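Local structure of signal transduction protein TRAP (Staphylococcus aureus, 4AE5) at residues 124-129 with 159-164; 116-121 with 137-142. The protein probably acts as a signal transduction protein whose phosphorylated form activates the agr system and RNAIII synthesis, raising toxin expression and biofilm formation in staphylococci. All blocks are in the same frame, centred on the assembly; numbering follows the deposited sequence.

In the fold
Both contacts pack a non-strand part of the chain, a helix or a loop, on one closed antiparallel barrel. Contact 1 sets helix 123-131 against strand 158-164 and is partly buried. It is made largely by tyrosine hydroxyls and glutamate carboxylates. Contact 2 brings the loop before helix 141-144 to strand 114-120. It is fully buried and apolar, with aromatic rings and an isoleucine. The two meet where Phe129 CD2 lies 3.4 Å from Phe120 CZ and Tyr126 CE1 lies 3.8 Å from Phe118 CB. The segments alternate along the chain. Both strands also reach the same formic acid, through Arg160 in contact 1 and Tyr117 in contact 2.

Contact 1. Residues 124-129 with 159-164; sequences HAYEDF and ERYLYP. With FMT (formic acid), chain E.
Tyr126 and Glu159 reach toward each other from opposite directions, one from helix 123-131 and one from strand 158-164. Tyr126 OH donates to Glu159 OE2 at 2.7 Å. The carboxylate oxygen lies at the edge of the tyrosine ring, near its plane. The hydroxyl, in turn, meets the carboxylate from above, 53° out of its plane. CG of Tyr126 stands anti to the backbone N (chi1 172°), which sends the ring from the helix toward the sheet.

A second pair repeats this chemistry with the roles exchanged. Tyr161 OH, from the strand, donates to Glu127 OE2 on the helix at 2.7 Å. The glutamate offers its anti lone pair, on the side away from its other oxygen. The two side chains cross at about a right angle, with carboxylate and ring planes 64° apart. Glu127 CG also comes within 3.5 Å of Tyr161 OH.

Between the two bonds the rings brush past each other obliquely, Tyr126 CE2 lying 4.0 Å from Tyr161 CE1. Phe67, on the neighbouring strand 67-73, meets the Tyr161 ring edge-to-face and also touches Tyr126.

From the same strand as Tyr161, Arg160 NH1 donates to O2 of the formic acid at 2.8 Å.

Glu127 OE2 and Glu159 OE1 are 6.2 Å apart. Positive charges accompany both acids: Arg123 forms a salt bridge with Glu127, and Lys130 with Glu159. Lys130 NZ is also hydrogen-bonded to Tyr161 OH, linking the two pairs. These cations probably ease the repulsion between the carboxylates and favour their ionised forms. The helix is thus tied to the barrel strand by two tyrosine–carboxylate bonds set within a small charge network.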
loop_
_atom_site.group_PDB
_atom_site.type_symbol
_atom_site.label_atom_id
_atom_site.label_comp_id
_atom_site.label_asym_id
_atom_site.label_seq_id
_atom_site.Cartn_x
_atom_site.Cartn_y
_atom_site.Cartn_z
ATOM N N HIS A 124 1.596 11.150 -12.059
ATOM C CA HIS A 124 2.723 12.057 -12.165
ATOM C C HIS A 124 3.185 12.569 -10.798
ATOM O O HIS A 124 4.383 12.756 -10.580
ATOM C CB HIS A 124 2.452 13.238 -13.087
ATOM C CG HIS A 124 2.469 12.893 -14.561
ATOM N ND1 HIS A 124 2.995 11.747 -15.044
ATOM C CD2 HIS A 124 2.084 13.646 -15.672
ATOM C CE1 HIS A 124 2.915 11.741 -16.399
ATOM N NE2 HIS A 124 2.359 12.908 -16.778
ATOM N N ALA A 125 2.229 12.897 -9.928
ATOM C CA ALA A 125 2.543 13.457 -8.618
ATOM C C ALA A 125 3.387 12.471 -7.807
ATOM O O ALA A 125 4.294 12.870 -7.085
ATOM C CB ALA A 125 1.262 13.787 -7.855
ATOM N N TYR A 126 3.034 11.205 -7.902
ATOM C CA TYR A 126 3.784 10.152 -7.167
ATOM C C TYR A 126 5.209 10.061 -7.794
ATOM O O TYR A 126 6.191 9.992 -7.089
ATOM C CB TYR A 126 3.059 8.812 -7.192
ATOM C CG TYR A 126 3.968 7.727 -6.602
ATOM C CD1 TYR A 126 4.264 7.729 -5.227
ATOM C CD2 TYR A 126 4.637 6.823 -7.449
ATOM C CE1 TYR A 126 5.105 6.748 -4.687
ATOM C CE2 TYR A 126 5.519 5.866 -6.940
ATOM C CZ TYR A 126 5.740 5.833 -5.566
ATOM O OH TYR A 126 6.602 4.905 -5.081
ATOM N N GLU A 127 5.319 10.046 -9.112
ATOM C CA GLU A 127 6.630 9.911 -9.754
ATOM C C GLU A 127 7.542 11.104 -9.515
ATOM O O GLU A 127 8.727 10.928 -9.362
ATOM C CB GLU A 127 6.464 9.634 -11.265
ATOM C CG GLU A 127 5.827 8.285 -11.497
ATOM C CD GLU A 127 5.874 7.780 -12.903
ATOM O OE1 GLU A 127 5.829 8.580 -13.845
ATOM O OE2 GLU A 127 5.963 6.530 -13.039
ATOM N N ASP A 128 6.962 12.296 -9.386
ATOM C CA ASP A 128 7.732 13.461 -8.911
ATOM C C ASP A 128 8.247 13.302 -7.456
ATOM O O ASP A 128 9.384 13.600 -7.142
ATOM C CB ASP A 128 6.902 14.717 -9.090
ATOM C CG ASP A 128 6.719 15.041 -10.569
ATOM O OD1 ASP A 128 7.485 14.439 -11.343
ATOM O OD2 ASP A 128 5.771 15.702 -10.977
ATOM N N PHE A 129 7.396 12.767 -6.600
ATOM C CA PHE A 129 7.773 12.567 -5.209
ATOM C C PHE A 129 8.881 11.490 -5.144
ATOM O O PHE A 129 9.915 11.574 -4.390
ATOM C CB PHE A 129 6.506 12.167 -4.405
ATOM C CG PHE A 129 6.799 11.468 -3.079
ATOM C CD1 PHE A 129 7.493 12.137 -2.107
ATOM C CD2 PHE A 129 6.325 10.163 -2.811
ATOM C CE1 PHE A 129 7.781 11.569 -0.890
ATOM C CE2 PHE A 129 6.586 9.578 -1.554
ATOM C CZ PHE A 129 7.304 10.291 -0.614
ATOM N N GLU A 159 7.388 -2.122 -7.284
ATOM C CA GLU A 159 6.224 -1.230 -7.205
ATOM C C GLU A 159 5.089 -1.805 -8.064
ATOM O O GLU A 159 5.318 -2.208 -9.222
ATOM C CB GLU A 159 6.620 0.141 -7.775
ATOM C CG GLU A 159 7.524 0.914 -6.813
ATOM C CD GLU A 159 7.757 2.342 -7.258
ATOM O OE1 GLU A 159 7.575 2.612 -8.448
ATOM O OE2 GLU A 159 8.138 3.207 -6.419
ATOM N N ARG A 160 3.899 -1.902 -7.503
ATOM C CA ARG A 160 2.709 -2.120 -8.323
ATOM C C ARG A 160 1.884 -0.867 -8.376
ATOM O O ARG A 160 1.297 -0.421 -7.337
ATOM C CB ARG A 160 1.841 -3.250 -7.729
ATOM C CG ARG A 160 0.597 -3.511 -8.628
ATOM C CD ARG A 160 -0.156 -4.819 -8.310
ATOM N NE ARG A 160 0.510 -6.068 -8.784
ATOM C CZ ARG A 160 1.003 -6.979 -7.944
ATOM N NH1 ARG A 160 0.866 -6.806 -6.593
ATOM N NH2 ARG A 160 1.579 -8.083 -8.417
ATOM N N TYR A 161 1.742 -0.286 -9.560
ATOM C CA TYR A 161 0.870 0.930 -9.674
ATOM C C TYR A 161 -0.625 0.542 -9.753
ATOM O O TYR A 161 -0.972 -0.414 -10.437
ATOM C CB TYR A 161 1.209 1.748 -10.919
ATOM C CG TYR A 161 2.488 2.552 -10.886
ATOM C CD1 TYR A 161 3.379 2.501 -9.809
ATOM C CD2 TYR A 161 2.814 3.386 -11.987
ATOM C CE1 TYR A 161 4.548 3.293 -9.793
ATOM C CE2 TYR A 161 3.982 4.137 -12.008
ATOM C CZ TYR A 161 4.836 4.107 -10.920
ATOM O OH TYR A 161 5.986 4.876 -10.955
ATOM N N LEU A 162 -1.481 1.272 -9.035
ATOM C CA LEU A 162 -2.948 1.070 -8.926
ATOM C C LEU A 162 -3.658 2.312 -9.454
ATOM O O LEU A 162 -3.573 3.418 -8.862
ATOM C CB LEU A 162 -3.390 0.813 -7.463
ATOM C CG LEU A 162 -2.662 -0.222 -6.622
ATOM C CD1 LEU A 162 -3.394 -0.475 -5.266
ATOM C CD2 LEU A 162 -2.522 -1.592 -7.235
ATOM N N TYR A 163 -4.302 2.170 -10.614
ATOM C CA TYR A 163 -5.072 3.271 -11.231
ATOM C C TYR A 163 -6.584 3.203 -10.915
ATOM O O TYR A 163 -7.145 2.111 -10.813
ATOM C CB TYR A 163 -4.895 3.305 -12.784
ATOM C CG TYR A 163 -3.469 3.435 -13.258
ATOM C CD1 TYR A 163 -2.662 2.335 -13.303
ATOM C CD2 TYR A 163 -2.931 4.663 -13.635
ATOM C CE1 TYR A 163 -1.342 2.412 -13.689
ATOM C CE2 TYR A 163 -1.606 4.748 -14.044
ATOM C CZ TYR A 163 -0.818 3.599 -14.039
ATOM O OH TYR A 163 0.501 3.620 -14.515
ATOM N N PRO A 164 -7.258 4.365 -10.749
ATOM C CA PRO A 164 -8.717 4.328 -10.516
ATOM C C PRO A 164 -9.462 3.765 -11.684
ATOM O O PRO A 164 -9.009 3.909 -12.864
ATOM C CB PRO A 164 -9.114 5.816 -10.430
ATOM C CG PRO A 164 -7.864 6.503 -10.017
ATOM C CD PRO A 164 -6.772 5.772 -10.787
HETATM C C FMT E . -1.063 -4.092 -4.141
HETATM O O1 FMT E . -1.238 -4.213 -2.906
HETATM O O2 FMT E . -0.584 -5.156 -4.823
#

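Contact 2. Residues 116-121 with 137-142. With FMT (formic acid), chain E.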
loop_
_atom_site.group_PDB
_atom_site.type_symbol
_atom_site.label_atom_id
_atom_site.label_comp_id
_atom_site.label_asym_id
_atom_site.label_seq_id
_atom_site.Cartn_x
_atom_site.Cartn_y
_atom_site.Cartn_z
ATOM N N ILE A 116 4.136 -0.770 1.578
ATOM C CA ILE A 116 3.785 0.640 1.776
ATOM C C ILE A 116 2.735 0.969 0.673
ATOM O O ILE A 116 2.953 0.590 -0.485
ATOM C CB ILE A 116 4.982 1.591 1.642
ATOM C CG1 ILE A 116 5.828 1.491 2.943
ATOM C CG2 ILE A 116 4.475 3.071 1.396
ATOM C CD1 ILE A 116 7.226 2.089 2.735
ATOM N N TYR A 117 1.635 1.629 1.043
ATOM C CA TYR A 117 0.808 2.348 0.058
ATOM C C TYR A 117 1.097 3.841 0.125
ATOM O O TYR A 117 0.956 4.429 1.203
ATOM C CB TYR A 117 -0.721 2.151 0.277
ATOM C CG TYR A 117 -1.363 0.774 -0.085
ATOM C CD1 TYR A 117 -0.657 -0.207 -0.822
ATOM C CD2 TYR A 117 -2.672 0.459 0.281
ATOM C CE1 TYR A 117 -1.244 -1.446 -1.143
ATOM C CE2 TYR A 117 -3.268 -0.796 -0.079
ATOM C CZ TYR A 117 -2.544 -1.721 -0.785
ATOM O OH TYR A 117 -3.077 -2.964 -1.136
ATOM N N PHE A 118 1.376 4.469 -1.041
ATOM C CA PHE A 118 1.382 5.900 -1.216
ATOM C C PHE A 118 0.205 6.230 -2.111
ATOM O O PHE A 118 0.054 5.678 -3.225
ATOM C CB PHE A 118 2.696 6.433 -1.809
ATOM C CG PHE A 118 3.806 6.631 -0.802
ATOM C CD1 PHE A 118 3.706 7.596 0.242
ATOM C CD2 PHE A 118 4.978 5.833 -0.873
ATOM C CE1 PHE A 118 4.796 7.809 1.123
ATOM C CE2 PHE A 118 6.054 6.055 0.003
ATOM C CZ PHE A 118 5.901 7.001 1.060
ATOM N N GLY A 119 -0.697 7.037 -1.575
ATOM C CA GLY A 119 -1.813 7.590 -2.353
ATOM C C GLY A 119 -1.540 9.012 -2.800
ATOM O O GLY A 119 -1.226 9.922 -1.994
ATOM N N PHE A 120 -1.701 9.249 -4.092
ATOM C CA PHE A 120 -1.487 10.639 -4.596
ATOM C C PHE A 120 -2.610 11.028 -5.558
ATOM O O PHE A 120 -3.365 10.153 -6.020
ATOM C CB PHE A 120 -0.123 10.720 -5.312
ATOM C CG PHE A 120 1.042 11.039 -4.434
ATOM C CD1 PHE A 120 1.589 10.041 -3.599
ATOM C CD2 PHE A 120 1.604 12.293 -4.419
ATOM C CE1 PHE A 120 2.665 10.307 -2.820
ATOM C CE2 PHE A 120 2.688 12.573 -3.611
ATOM C CZ PHE A 120 3.205 11.601 -2.788
ATOM N N ALA A 121 -2.697 12.350 -5.878
ATOM C CA ALA A 121 -3.676 12.880 -6.884
ATOM C C ALA A 121 -3.640 12.077 -8.186
ATOM O O ALA A 121 -4.681 11.719 -8.735
ATOM C CB ALA A 121 -3.394 14.392 -7.198
ATOM N N ASP A 137 15.961 8.767 -0.104
ATOM C CA ASP A 137 16.822 8.468 1.003
ATOM C C ASP A 137 16.145 7.558 2.035
ATOM O O ASP A 137 16.810 7.121 3.041
ATOM C CB ASP A 137 17.320 9.757 1.663
ATOM C CG ASP A 137 18.302 10.529 0.792
ATOM O OD1 ASP A 137 18.960 9.999 -0.130
ATOM O OD2 ASP A 137 18.411 11.743 1.010
ATOM N N HIS A 138 14.825 7.351 1.874
ATOM C CA HIS A 138 14.027 6.580 2.866
ATOM C C HIS A 138 13.269 5.341 2.381
ATOM O O HIS A 138 13.125 4.370 3.155
ATOM C CB HIS A 138 13.103 7.528 3.656
ATOM C CG HIS A 138 13.824 8.678 4.239
ATOM N ND1 HIS A 138 14.569 8.585 5.358
ATOM C CD2 HIS A 138 13.969 9.975 3.785
ATOM C CE1 HIS A 138 15.148 9.771 5.600
ATOM N NE2 HIS A 138 14.788 10.607 4.634
ATOM N N PHE A 139 12.756 5.356 1.140
ATOM C CA PHE A 139 11.753 4.376 0.691
ATOM C C PHE A 139 12.245 3.621 -0.553
ATOM O O PHE A 139 11.523 2.693 -1.049
ATOM C CB PHE A 139 10.366 5.024 0.402
ATOM C CG PHE A 139 9.715 5.675 1.614
ATOM C CD1 PHE A 139 9.335 4.893 2.706
ATOM C CD2 PHE A 139 9.527 7.045 1.669
ATOM C CE1 PHE A 139 8.723 5.481 3.802
ATOM C CE2 PHE A 139 8.948 7.663 2.787
ATOM C CZ PHE A 139 8.572 6.880 3.877
ATOM N N SER A 140 13.384 4.048 -1.123
ATOM C CA SER A 140 13.903 3.401 -2.369
ATOM C C SER A 140 14.534 2.030 -2.063
ATOM O O SER A 140 14.894 1.746 -0.915
ATOM C CB SER A 140 15.013 4.199 -3.040
ATOM O OG SER A 140 16.096 4.410 -2.121
ATOM N N LYS A 141 14.778 1.291 -3.140
ATOM C CA LYS A 141 15.524 0.053 -3.091
ATOM C C LYS A 141 16.874 0.257 -2.431
ATOM O O LYS A 141 17.209 -0.490 -1.497
ATOM C CB LYS A 141 15.739 -0.476 -4.524
ATOM C CG LYS A 141 16.137 -1.943 -4.582
ATOM C CD LYS A 141 16.516 -2.443 -6.006
ATOM C CE LYS A 141 16.854 -3.921 -5.862
ATOM N NZ LYS A 141 16.918 -4.708 -7.134
ATOM N N ASP A 142 17.625 1.274 -2.902
ATOM C CA ASP A 142 18.920 1.619 -2.344
ATOM C C ASP A 142 18.807 1.898 -0.832
ATOM O O ASP A 142 19.542 1.308 -0.042
ATOM C CB ASP A 142 19.570 2.813 -3.068
ATOM C CG ASP A 142 20.255 2.387 -4.420
ATOM O OD1 ASP A 142 20.312 1.177 -4.733
ATOM O OD2 ASP A 142 20.735 3.233 -5.184
HETATM C C FMT E . -1.063 -4.092 -4.141
HETATM O O1 FMT E . -1.238 -4.213 -2.906
HETATM O O2 FMT E . -0.584 -5.156 -4.823
#
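Tyr117 OH is held by several groups. It donates to O1 of the formic acid at 2.8 Å, is hydrogen-bonded to Thr6 OG1, and has a weak bond with Lys115 NZ. The formic acid oxygen lies at the edge of the tyrosine ring, near its plane. The molecule probably came from the crystallisation liquor, and Tyr8 OH binds it too.

Ile116 and Phe118, the neighbours of Tyr117 in the strand, instead point toward Phe139. Phe118 and Phe139 form a T-shaped pair, centroids 5.0 Å apart and planes at 79°. Phe118 supplies the edge and Phe139 the face. The leading atom is Phe118 CZ, 3.6 Å from Phe139 CE2 and offset toward the rim of that ring.

Strand 114-120 is an inner strand of a ferredoxin-like βαββαβ unit, built from strands 67-73, 100-108, 114-120 and 158-164 and forming part of the barrel. Ile116 and Phe118 lie on the face of this unit that its helices cover.

Ile116 reaches out with its end methyl, CD1 being 3.5 Å from Phe139 CD1. The two side chains cross at about a right angle. CG of Phe139 is anti to its own carbonyl carbon (chi1 -62°), and this turns the ring to the strand. On the face of Phe139 turned away from Phe118, His138 CB lies near the rim. Tyr103 also touches Phe139, and Ser140, next in the chain, is the N-cap of helix 141-144, its OG hydrogen-bonded to Ala143 N.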